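Local coordinates for protein acetyltransferase-like, GNAT family (Bacteroides thetaiotaomicron, PDB 3EY5) that probably transfers an acetyl group from acetyl-coenzyme A to an amino group of a substrate not yet identified, at residues Q16-K19 with F20-L24; I54-D58 with D59-G63; G88-G91 with K92-L95. All blocks are in the same frame, centred on the assembly; numbering follows the deposited sequence.

Contact 1 (Q16-K19 with F20-L24); sequences QHYK and FMEEL
Glu-22 brings its carboxylate to the edge of the Tyr-18 ring, one helical turn apart, with OE2 3.0 Å from CE2 and near the ring plane. At that edge OE2 probably faces the slightly positive hydrogen rim of the aromatic ring and not its electron-rich face; the ring and carboxylate planes are 86° apart. The face receives a different neighbour. Met-21, present as selenomethionine, bends at its second torsion (chi2 -84°) and carries SE over the Tyr-18 ring, 4.8 Å from the centroid: a Met-aromatic contact, rather long, in which the sulfur of the natural methionine would probably sit in the same place. Tyr-18 can meet both residues because its CG is anti to the backbone N (chi1 -172°), sending the ring off the flank of the helix.

Behind these side chains runs the helical backbone ladder. Glu-22 N donates to Tyr-18 O at 2.9 Å and Met-21 N to His-17 O at 3.0 Å, fixing the spacing at which the residues meet. Phe-20 adds its CB, which touches His-17 O at 3.4 Å. On the outer surface the Lys-19 chain runs out in the neighbourhood of Glu-22, but Lys-19 NZ stays 5.5 Å from Glu-22 OE1, too far for a salt bridge, so any attraction is probably weak.

Farther out, Tyr-18 packs on Leu-40 and Thr-44 of helix 37-46, while His-17 meets Phe-56 edge-to-face. Polar residues outside and aromatic or apolar ones inside make an amphipathic helix: residues 15-28 form the first helix of the GNAT fold, laid against the N-terminal part of its sheet.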
# COMPACT_ATOMS: atom_id res chain seq x y z
N GLN A 16 11.67 8.64 15.97
CA GLN A 16 11.55 9.74 15.00
C GLN A 16 10.93 9.31 13.67
O GLN A 16 10.03 9.98 13.14
CB GLN A 16 12.89 10.44 14.74
CG GLN A 16 12.95 11.17 13.39
CD GLN A 16 14.01 12.25 13.33
OE1 GLN A 16 13.69 13.44 13.22
NE2 GLN A 16 15.28 11.85 13.39
N HIS A 17 11.41 8.19 13.15
CA HIS A 17 10.89 7.68 11.90
C HIS A 17 9.46 7.21 12.02
O HIS A 17 8.66 7.46 11.12
CB HIS A 17 11.77 6.59 11.35
CG HIS A 17 13.17 7.03 11.09
ND1 HIS A 17 13.50 8.33 10.77
CD2 HIS A 17 14.34 6.33 11.10
CE1 HIS A 17 14.81 8.42 10.59
NE2 HIS A 17 15.34 7.22 10.78
N TYR A 18 9.13 6.54 13.11
CA TYR A 18 7.77 6.02 13.23
C TYR A 18 6.72 7.14 13.33
O TYR A 18 5.64 7.04 12.72
CB TYR A 18 7.60 5.02 14.37
CG TYR A 18 6.23 4.36 14.35
CD1 TYR A 18 6.02 3.15 13.66
CD2 TYR A 18 5.14 4.95 15.00
CE1 TYR A 18 4.77 2.55 13.64
CE2 TYR A 18 3.89 4.35 14.99
CZ TYR A 18 3.71 3.16 14.32
OH TYR A 18 2.45 2.59 14.32
N LYS A 19 7.05 8.18 14.09
CA LYS A 19 6.20 9.34 14.24
C LYS A 19 6.05 10.07 12.90
O LYS A 19 4.97 10.54 12.57
CB LYS A 19 6.77 10.30 15.29
CG LYS A 19 5.71 11.15 15.97
CD LYS A 19 6.27 11.82 17.22
CE LYS A 19 5.17 12.47 18.07
NZ LYS A 19 4.58 11.54 19.10
N PHE A 20 7.14 10.15 12.14
CA PHE A 20 7.09 10.69 10.79
C PHE A 20 6.09 9.92 9.92
O PHE A 20 5.24 10.51 9.26
CB PHE A 20 8.49 10.66 10.13
CG PHE A 20 8.47 10.95 8.64
CD1 PHE A 20 8.41 12.26 8.16
CD2 PHE A 20 8.49 9.90 7.71
CE1 PHE A 20 8.39 12.52 6.79
CE2 PHE A 20 8.47 10.16 6.33
CZ PHE A 20 8.42 11.47 5.88
N MSE A 21 6.22 8.59 9.89
CA MSE A 21 5.31 7.72 9.14
C MSE A 21 3.85 7.96 9.58
O MSE A 21 2.96 8.20 8.74
CB MSE A 21 5.72 6.24 9.35
CG MSE A 21 4.79 5.17 8.78
SE MSE A 21 3.31 4.71 9.97
CE MSE A 21 2.32 3.56 8.73
N GLU A 22 3.64 7.94 10.88
CA GLU A 22 2.33 8.12 11.50
C GLU A 22 1.66 9.49 11.21
O GLU A 22 0.47 9.53 10.90
CB GLU A 22 2.47 7.93 13.00
CG GLU A 22 1.18 7.55 13.70
CD GLU A 22 1.38 7.33 15.18
OE1 GLU A 22 1.36 8.32 15.95
OE2 GLU A 22 1.59 6.15 15.56
N GLU A 23 2.41 10.59 11.33
CA GLU A 23 1.90 11.91 10.97
C GLU A 23 1.50 11.96 9.48
O GLU A 23 0.41 12.43 9.13
CB GLU A 23 2.92 13.02 11.31
CG GLU A 23 2.41 14.46 10.99
CD GLU A 23 2.83 15.54 12.01
OE1 GLU A 23 3.86 15.37 12.73
OE2 GLU A 23 2.13 16.58 12.09
N LEU A 24 2.38 11.47 8.62
CA LEU A 24 2.16 11.48 7.19
C LEU A 24 0.95 10.61 6.78
O LEU A 24 0.13 11.02 5.94
CB LEU A 24 3.44 11.03 6.51
CG LEU A 24 3.45 10.95 5.00
CD1 LEU A 24 2.91 12.28 4.39
CD2 LEU A 24 4.89 10.63 4.53

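Contact 2 (I54-D58 with D59-G63); sequences IIFDD and DLPIG
Ile-55 and Asp-57 pair antiparallel with Gly-63 and Leu-60 in a tight hairpin whose short strand segments are inclined at 126°, their axes approaching to 4.4 Å. A type II' turn from Asp-57 to Leu-60 reverses the chain, closed by Asp-57 N to Leu-60 O at 2.7 Å and by the return bond from Leu-60 N to Asp-57 O. Asp-58 takes the first corner of this turn with a positive phi (65°), a conformation that glycine adopts most easily.

Nearer the open end the register slips by one residue. Ile-62 and Gly-63 both face Ile-55, a classic beta bulge: Ile-55 O takes a straight bond from Ile-62 N at 2.9 Å and a weak one from Gly-63 N, while Ile-55 N donates to Gly-63 O. Glycine suits the bulge because a beta carbon there would crowd Ile-55 CD1. This hairpin joins strands 50-57 and 60-69, the second and third strands of the GNAT sheet.

On one face, Pro-61 lies beside Ile-54, with Pro-61 CB a tight 3.3 Å from Ile-54 CD1. Pro-61 CG meets the ring of Phe-56 at CE2 (4.0 Å). Proline fits here because Phe-56 and Pro-61 form a non-hydrogen-bonded pair, which asks for no N-H across the strands. The Phe-56 ring edge also faces Asp-59 O, which lies in the ring plane.

On the other face Ile-62 has CG1 between the backbone N and carbonyl carbon (chi1 75°); this torsion places CG2, and the chain beyond CG1 brings CD1 round, until each lies 3.7 Å from Asp-57 CB. Ile-55 crosses Ile-62 at about a right angle, CG2 against CG1, whereas the carboxylate of Asp-57 engages Arg-93 of helix 90-101 in a salt bridge.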
# COMPACT_ATOMS: atom_id res chain seq x y z
N ILE A 54 10.16 3.24 5.96
CA ILE A 54 10.35 4.65 5.63
C ILE A 54 11.12 4.69 4.31
O ILE A 54 11.95 3.82 3.99
CB ILE A 54 11.00 5.47 6.80
CG1 ILE A 54 11.23 6.92 6.37
CG2 ILE A 54 12.32 4.86 7.22
CD1 ILE A 54 11.56 7.85 7.53
N ILE A 55 10.78 5.68 3.50
CA ILE A 55 11.41 5.82 2.22
C ILE A 55 12.38 7.01 2.33
O ILE A 55 11.99 8.09 2.77
CB ILE A 55 10.37 6.07 1.11
CG1 ILE A 55 9.36 4.89 1.03
CG2 ILE A 55 11.05 6.25 -0.20
CD1 ILE A 55 8.17 5.26 0.24
N PHE A 56 13.63 6.79 1.96
CA PHE A 56 14.62 7.84 1.98
C PHE A 56 15.04 8.29 0.61
O PHE A 56 15.08 7.50 -0.33
CB PHE A 56 15.87 7.37 2.71
CG PHE A 56 15.69 7.23 4.18
CD1 PHE A 56 15.24 6.03 4.73
CD2 PHE A 56 15.99 8.28 5.03
CE1 PHE A 56 15.08 5.91 6.11
CE2 PHE A 56 15.84 8.16 6.41
CZ PHE A 56 15.38 6.97 6.94
N ASP A 57 15.35 9.57 0.48
CA ASP A 57 16.14 10.06 -0.65
C ASP A 57 17.46 10.51 -0.03
O ASP A 57 17.58 11.60 0.50
CB ASP A 57 15.40 11.16 -1.41
CG ASP A 57 16.19 11.74 -2.57
OD1 ASP A 57 16.60 10.98 -3.47
OD2 ASP A 57 16.38 12.98 -2.59
N ASP A 58 18.42 9.60 -0.08
CA ASP A 58 19.64 9.61 0.74
C ASP A 58 19.31 9.44 2.19
O ASP A 58 18.84 8.40 2.60
CB ASP A 58 20.46 10.88 0.51
CG ASP A 58 20.97 10.97 -0.89
OD1 ASP A 58 21.50 12.05 -1.25
OD2 ASP A 58 20.83 9.96 -1.64
N ASP A 59 19.55 10.48 2.97
CA ASP A 59 19.19 10.45 4.37
C ASP A 59 17.98 11.36 4.63
O ASP A 59 17.66 11.67 5.78
CB ASP A 59 20.39 10.88 5.20
CG ASP A 59 20.84 12.29 4.90
OD1 ASP A 59 21.90 12.46 4.26
OD2 ASP A 59 20.11 13.22 5.31
N LEU A 60 17.32 11.79 3.55
CA LEU A 60 16.08 12.57 3.67
C LEU A 60 14.86 11.62 3.66
O LEU A 60 14.60 10.95 2.66
CB LEU A 60 15.95 13.61 2.54
CG LEU A 60 15.16 14.91 2.74
CD1 LEU A 60 14.49 15.34 1.44
CD2 LEU A 60 14.11 14.84 3.83
N PRO A 61 14.12 11.57 4.77
CA PRO A 61 12.88 10.77 4.76
C PRO A 61 11.84 11.52 3.91
O PRO A 61 11.58 12.69 4.18
CB PRO A 61 12.47 10.74 6.24
CG PRO A 61 13.59 11.42 7.01
CD PRO A 61 14.32 12.28 6.05
N ILE A 62 11.30 10.87 2.88
CA ILE A 62 10.39 11.52 1.92
C ILE A 62 9.05 10.80 1.86
O ILE A 62 8.12 11.27 1.21
CB ILE A 62 10.98 11.56 0.47
CG1 ILE A 62 10.92 10.17 -0.20
CG2 ILE A 62 12.43 12.22 0.44
CD1 ILE A 62 11.93 9.98 -1.31
N GLY A 63 8.95 9.65 2.53
CA GLY A 63 7.76 8.80 2.43
C GLY A 63 7.77 7.56 3.30
O GLY A 63 8.68 7.35 4.13

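Contact 3 (G88-G91 with K92-L95)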
# COMPACT_ATOMS: atom_id res chain seq x y z
N GLY A 88 7.55 16.90 -7.76
CA GLY A 88 9.02 16.81 -7.73
C GLY A 88 9.63 15.54 -8.35
O GLY A 88 10.86 15.44 -8.44
N GLY A 89 8.79 14.60 -8.77
CA GLY A 89 9.23 13.37 -9.47
C GLY A 89 9.38 12.17 -8.56
O GLY A 89 9.75 11.08 -9.00
N TYR A 90 9.08 12.36 -7.28
CA TYR A 90 9.33 11.33 -6.28
C TYR A 90 8.41 10.10 -6.41
O TYR A 90 8.84 8.98 -6.10
CB TYR A 90 9.26 11.91 -4.87
CG TYR A 90 10.43 12.79 -4.52
CD1 TYR A 90 11.57 12.26 -3.90
CD2 TYR A 90 10.39 14.16 -4.80
CE1 TYR A 90 12.65 13.09 -3.58
CE2 TYR A 90 11.45 14.98 -4.49
CZ TYR A 90 12.58 14.45 -3.88
OH TYR A 90 13.63 15.31 -3.59
N GLY A 91 7.17 10.32 -6.86
CA GLY A 91 6.21 9.23 -7.08
C GLY A 91 6.78 8.19 -8.03
O GLY A 91 6.86 7.01 -7.72
N LYS A 92 7.20 8.67 -9.19
CA LYS A 92 7.82 7.85 -10.21
C LYS A 92 9.14 7.22 -9.72
O LYS A 92 9.33 6.01 -9.83
CB LYS A 92 8.02 8.69 -11.47
CG LYS A 92 9.29 8.44 -12.22
CD LYS A 92 9.85 9.72 -12.81
CE LYS A 92 9.20 10.09 -14.14
NZ LYS A 92 9.62 11.44 -14.71
N ARG A 93 10.04 8.05 -9.20
CA ARG A 93 11.31 7.56 -8.65
C ARG A 93 11.07 6.47 -7.59
O ARG A 93 11.72 5.44 -7.60
CB ARG A 93 12.11 8.71 -8.02
CG ARG A 93 12.87 9.61 -8.99
CD ARG A 93 13.83 10.53 -8.21
NE ARG A 93 15.10 9.88 -7.88
CZ ARG A 93 15.85 10.17 -6.81
NH1 ARG A 93 15.44 11.10 -5.95
NH2 ARG A 93 17.00 9.53 -6.59
N THR A 94 10.10 6.69 -6.71
CA THR A 94 9.79 5.69 -5.66
C THR A 94 9.21 4.38 -6.20
O THR A 94 9.56 3.28 -5.72
CB THR A 94 8.84 6.26 -4.58
OG1 THR A 94 9.50 7.33 -3.90
CG2 THR A 94 8.49 5.19 -3.56
N LEU A 95 8.30 4.48 -7.16
CA LEU A 95 7.65 3.31 -7.72
C LEU A 95 8.69 2.47 -8.43
O LEU A 95 8.76 1.27 -8.25
CB LEU A 95 6.59 3.72 -8.73
CG LEU A 95 5.24 3.16 -8.44
CD1 LEU A 95 4.78 3.92 -7.20
CD2 LEU A 95 4.34 3.46 -9.63
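Thr-94 grips the carbonyl oxygen of Tyr-90 twice: its backbone N reaches Tyr-90 O at 2.7 Å and its hydroxyl OG1 reaches the same Tyr-90 O at 2.8 Å. The two donors arrive from opposite faces of the carbonyl plane. With OG1 beside its own backbone N (chi1 -64°), the threonine turns its hydroxyl back along the helix, where a buried polar group finds an acceptor. A valine in its place would probably leave Tyr-90 O with the backbone donor alone and set an apolar methyl against that carbonyl.

The helix opens at Gly-89, its N-cap, whose oxygen receives Arg-93 N at 3.1 Å in the carbonyl plane. Glycine is called for by a positive phi (97°), at which a side chain would jam against the preceding carbonyl. Gly-91 continues the ladder, accepting from Leu-95 N at 3.0 Å. Gly-89 and Gly-91 fit the glycine-rich motif A of GNAT enzymes, whose loop and helix start typically hold the pyrophosphate of acetyl-coenzyme A. Lys-92, whose side chain comes to about 3 Å from a bound sulfate, is consistent with an anion-binding region here, although the sulfate probably came from the crystallisation liquor.

Arg-93 runs alongside Tyr-90, pointing the same way; NH1 is 4.2 Å from CE1, with ring and guanidinium 57° apart. CG of Arg-93 packs on Gly-89 O at 3.4 Å, and NH1 goes on to a salt bridge with Asp-57. Inward, Thr-94 and Leu-95 rest on Phe-79 of strand 74-81, and Leu-95 also meets Phe-124 of helix 116-127; helix 90-101 thus forms the crossover of a beta-alpha-beta unit between strands 74-81 and 106-110.

How the contacts relate
Contact 2 stands between the other two, its centre 12 Å from each, while contacts 1 and 3 lie 20 Å apart centre to centre and come no nearer than about 10 Å between atoms. The hairpin presents opposite faces to the two helices. Toward contact 1, Phe-20 CE2 lies 3.6 Å from Gly-63 O, and the same ring touches Ile-54 CD1 through its CD2. Toward contact 3, Asp-57 OD1 joins Arg-93 NH1 at 2.7 Å, backed by Ile-62 CD1 against Tyr-90 CD1 at 3.5 Å. The salt bridge thus ties the turn end of the hairpin to the helix start where acetyl-coenzyme A probably binds, as in other GNAT enzymes.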